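Angiotensin-converting enzyme (Anopheles gambiae, PDB 6S1Y) is a zinc metalloprotease of the angiotensin-converting enzyme family that probably trims small peptides by cleaving dipeptides from their C-terminal ends. Local coordinates at residues Gln27-Trp38 / Trp331-Lys342. Residues are numbered along the deposited sequence; the frame is centred on the assembly and turned at random.
Sequences QQTKAHQTLAAW and WDFFAIDDVRIK
Q27 makes the one hydrogen bond across this contact, its NE2 donating an N-H to the backbone O of F334 (2.8 Å, N-H...O 155°) from well above the carbonyl plane. With CG anti to the backbone N (chi1 173°), the extended chain carries the amide to the loop. One turn on, the K30 side chain lies over one face of the F334 ring, CD 4.0 Å from its centroid in a CH-pi contact, while D332 OD2 sits over the opposite face. A31, a small residue at the closest backbone approach, sets its CB against F333 O. T34 splits its branches: OG1 turns back to K30 O, which the backbone N of T34 reaches from the other face, and CG2 touches D332 O and, 3.6 Å away, F333 CD2. A37 CB meets the six-membered ring of W331 at its edge, near CZ3.

W38 closes the run. Its six-membered ring points edge-on at the W331 five-membered ring, a T-shaped pair with planes at 86°, and F333 in turn directs its edge at the W38 pyrrole. The R340 guanidinium stands steeply over the same ring, NH1 nearest, as a cation-pi partner (CZ to centroid 4.7 Å), held by a side-on, two-nitrogen salt bridge to D338.

Helix 12-42 thus packs against the hairpin of strands 329-332 and 339-342, with helix 46-70 touching K30 nearby. Beyond the hairpin, I341 touches E358 on helix 349-368, which carries the zinc-binding H357 and H361, so the aromatic cluster joins the N-terminal helix to a hairpin bordering the active site.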
# COMPACT_ATOMS: atom_id res chain seq x y z
N GLN A 27 -4.47 25.91 4.39
CA GLN A 27 -5.02 24.84 5.21
C GLN A 27 -6.54 24.79 5.15
O GLN A 27 -7.14 23.70 5.10
CB GLN A 27 -4.55 25.01 6.65
CG GLN A 27 -5.18 24.04 7.62
CD GLN A 27 -4.52 24.08 8.98
OE1 GLN A 27 -3.50 24.74 9.17
NE2 GLN A 27 -5.09 23.36 9.92
N GLN A 28 -7.20 25.95 5.14
CA GLN A 28 -8.66 25.95 5.19
C GLN A 28 -9.28 25.46 3.89
O GLN A 28 -10.24 24.68 3.92
CB GLN A 28 -9.15 27.35 5.56
CG GLN A 28 -8.73 27.73 6.98
CD GLN A 28 -9.30 29.06 7.46
OE1 GLN A 28 -10.46 29.40 7.18
NE2 GLN A 28 -8.49 29.82 8.20
N THR A 29 -8.75 25.88 2.73
CA THR A 29 -9.32 25.36 1.50
C THR A 29 -8.92 23.90 1.28
O THR A 29 -9.71 23.13 0.71
CB THR A 29 -8.91 26.22 0.29
OG1 THR A 29 -7.49 26.32 0.23
CG2 THR A 29 -9.53 27.60 0.41
N LYS A 30 -7.74 23.48 1.75
CA LYS A 30 -7.39 22.08 1.60
C LYS A 30 -8.30 21.21 2.46
O LYS A 30 -8.66 20.09 2.06
CB LYS A 30 -5.93 21.82 1.96
CG LYS A 30 -5.42 20.49 1.35
CD LYS A 30 -4.14 20.00 2.03
CE LYS A 30 -3.59 18.72 1.37
NZ LYS A 30 -2.40 19.01 0.48
N ALA A 31 -8.69 21.71 3.63
CA ALA A 31 -9.64 20.98 4.46
C ALA A 31 -10.99 20.92 3.79
O ALA A 31 -11.60 19.85 3.71
CB ALA A 31 -9.75 21.63 5.84
N HIS A 32 -11.48 22.05 3.29
CA HIS A 32 -12.76 22.03 2.57
C HIS A 32 -12.71 21.02 1.43
O HIS A 32 -13.66 20.28 1.20
CB HIS A 32 -13.07 23.44 2.04
CG HIS A 32 -14.40 23.54 1.36
ND1 HIS A 32 -14.53 23.73 0.00
CD2 HIS A 32 -15.66 23.46 1.85
CE1 HIS A 32 -15.81 23.77 -0.32
NE2 HIS A 32 -16.52 23.61 0.78
N GLN A 33 -11.58 20.96 0.74
CA GLN A 33 -11.47 20.04 -0.39
C GLN A 33 -11.46 18.59 0.09
O GLN A 33 -12.18 17.74 -0.46
CB GLN A 33 -10.22 20.39 -1.18
CG GLN A 33 -10.02 19.54 -2.39
CD GLN A 33 -8.80 18.69 -2.24
OE1 GLN A 33 -7.69 19.13 -2.56
NE2 GLN A 33 -8.98 17.48 -1.72
N THR A 34 -10.68 18.30 1.13
CA THR A 34 -10.67 16.96 1.69
C THR A 34 -12.06 16.53 2.13
O THR A 34 -12.48 15.38 1.88
CB THR A 34 -9.71 16.90 2.88
OG1 THR A 34 -8.38 17.12 2.43
CG2 THR A 34 -9.79 15.56 3.55
N LEU A 35 -12.80 17.43 2.77
CA LEU A 35 -14.12 17.10 3.27
C LEU A 35 -15.05 16.69 2.13
O LEU A 35 -15.78 15.69 2.24
CB LEU A 35 -14.69 18.29 4.03
CG LEU A 35 -15.60 17.99 5.22
CD1 LEU A 35 -15.90 19.31 5.93
CD2 LEU A 35 -16.86 17.29 4.78
N ALA A 36 -15.03 17.44 1.03
CA ALA A 36 -15.88 17.09 -0.10
C ALA A 36 -15.46 15.76 -0.71
O ALA A 36 -16.32 14.99 -1.17
CB ALA A 36 -15.85 18.21 -1.14
N ALA A 37 -14.16 15.47 -0.72
CA ALA A 37 -13.68 14.18 -1.24
C ALA A 37 -14.15 13.03 -0.36
O ALA A 37 -14.56 11.97 -0.86
CB ALA A 37 -12.16 14.20 -1.36
N TRP A 38 -14.15 13.22 0.95
CA TRP A 38 -14.68 12.20 1.85
C TRP A 38 -16.15 11.90 1.54
O TRP A 38 -16.56 10.73 1.53
CB TRP A 38 -14.53 12.66 3.29
CG TRP A 38 -15.26 11.82 4.26
CD1 TRP A 38 -16.54 12.01 4.70
CD2 TRP A 38 -14.77 10.66 4.94
NE1 TRP A 38 -16.87 11.04 5.61
CE2 TRP A 38 -15.81 10.20 5.78
CE3 TRP A 38 -13.55 9.97 4.93
CZ2 TRP A 38 -15.66 9.07 6.60
CZ3 TRP A 38 -13.41 8.85 5.75
CH2 TRP A 38 -14.46 8.41 6.56
N TRP A 331 -7.88 9.09 6.58
CA TRP A 331 -8.08 10.46 6.14
C TRP A 331 -7.68 11.47 7.21
O TRP A 331 -8.03 11.33 8.38
CB TRP A 331 -9.54 10.70 5.77
CG TRP A 331 -9.97 9.97 4.55
CD1 TRP A 331 -10.11 8.62 4.40
CD2 TRP A 331 -10.32 10.55 3.29
NE1 TRP A 331 -10.53 8.33 3.12
CE2 TRP A 331 -10.66 9.50 2.42
CE3 TRP A 331 -10.38 11.87 2.81
CZ2 TRP A 331 -11.05 9.71 1.10
CZ3 TRP A 331 -10.76 12.08 1.49
CH2 TRP A 331 -11.09 11.01 0.65
N ASP A 332 -6.97 12.50 6.77
CA ASP A 332 -6.55 13.63 7.59
C ASP A 332 -7.32 14.87 7.13
O ASP A 332 -7.21 15.27 5.96
CB ASP A 332 -5.05 13.86 7.46
CG ASP A 332 -4.53 14.95 8.40
OD1 ASP A 332 -5.34 15.49 9.20
OD2 ASP A 332 -3.31 15.26 8.36
N PHE A 333 -8.09 15.47 8.03
CA PHE A 333 -8.91 16.62 7.66
C PHE A 333 -8.27 17.94 8.07
O PHE A 333 -8.92 18.98 8.01
CB PHE A 333 -10.31 16.50 8.26
CG PHE A 333 -11.11 15.40 7.62
CD1 PHE A 333 -11.07 14.11 8.12
CD2 PHE A 333 -11.88 15.65 6.50
CE1 PHE A 333 -11.79 13.10 7.53
CE2 PHE A 333 -12.59 14.65 5.90
CZ PHE A 333 -12.55 13.37 6.41
N PHE A 334 -6.99 17.91 8.46
CA PHE A 334 -6.19 19.13 8.58
C PHE A 334 -6.86 20.13 9.52
O PHE A 334 -6.86 21.34 9.29
CB PHE A 334 -5.94 19.75 7.20
CG PHE A 334 -5.18 18.85 6.27
CD1 PHE A 334 -3.80 18.83 6.26
CD2 PHE A 334 -5.85 17.98 5.41
CE1 PHE A 334 -3.10 17.98 5.42
CE2 PHE A 334 -5.16 17.14 4.57
CZ PHE A 334 -3.78 17.15 4.58
N ALA A 335 -7.45 19.61 10.59
CA ALA A 335 -7.96 20.42 11.70
C ALA A 335 -7.22 19.93 12.94
O ALA A 335 -6.00 19.75 12.90
CB ALA A 335 -9.47 20.30 11.83
N ILE A 336 -7.94 19.67 14.03
CA ILE A 336 -7.35 19.04 15.20
C ILE A 336 -8.20 17.83 15.57
O ILE A 336 -9.41 17.97 15.80
CB ILE A 336 -7.22 20.00 16.40
CG1 ILE A 336 -6.24 21.13 16.09
CG2 ILE A 336 -6.72 19.25 17.61
CD1 ILE A 336 -4.81 20.64 15.78
N ASP A 337 -7.58 16.66 15.61
CA ASP A 337 -8.21 15.41 16.02
C ASP A 337 -9.33 14.97 15.10
O ASP A 337 -10.05 14.03 15.43
CB ASP A 337 -8.74 15.51 17.46
CG ASP A 337 -7.61 15.59 18.48
OD1 ASP A 337 -6.44 15.62 18.03
OD2 ASP A 337 -7.89 15.61 19.71
N ASP A 338 -9.51 15.60 13.94
CA ASP A 338 -10.50 15.09 12.99
C ASP A 338 -9.74 14.18 12.03
O ASP A 338 -9.12 14.64 11.05
CB ASP A 338 -11.25 16.20 12.27
CG ASP A 338 -12.38 15.66 11.39
OD1 ASP A 338 -12.59 14.42 11.37
OD2 ASP A 338 -13.04 16.48 10.71
N VAL A 339 -9.77 12.89 12.33
CA VAL A 339 -9.07 11.85 11.59
C VAL A 339 -10.01 10.67 11.48
O VAL A 339 -10.72 10.34 12.44
CB VAL A 339 -7.74 11.46 12.28
CG1 VAL A 339 -6.75 12.63 12.23
CG2 VAL A 339 -7.97 11.02 13.71
N ARG A 340 -10.03 10.03 10.30
CA ARG A 340 -11.06 9.02 10.07
C ARG A 340 -10.54 7.90 9.17
O ARG A 340 -9.73 8.11 8.27
CB ARG A 340 -12.31 9.62 9.41
CG ARG A 340 -12.75 10.94 10.00
CD ARG A 340 -14.03 11.44 9.35
NE ARG A 340 -14.14 12.89 9.48
CZ ARG A 340 -15.10 13.63 8.93
NH1 ARG A 340 -16.04 13.04 8.21
NH2 ARG A 340 -15.11 14.94 9.10
N ILE A 341 -11.08 6.71 9.42
CA ILE A 341 -10.85 5.55 8.58
C ILE A 341 -12.17 5.17 7.93
O ILE A 341 -13.23 5.19 8.58
CB ILE A 341 -10.26 4.37 9.40
CG1 ILE A 341 -8.79 4.67 9.70
CG2 ILE A 341 -10.47 3.05 8.67
CD1 ILE A 341 -8.11 3.67 10.65
N LYS A 342 -12.10 4.80 6.66
CA LYS A 342 -13.22 4.22 5.94
C LYS A 342 -12.76 2.84 5.49
O LYS A 342 -11.87 2.72 4.63
CB LYS A 342 -13.63 5.11 4.76
CG LYS A 342 -14.76 4.54 3.91
CD LYS A 342 -15.40 5.63 3.04
CE LYS A 342 -14.37 6.36 2.16
NZ LYS A 342 -13.91 5.54 1.02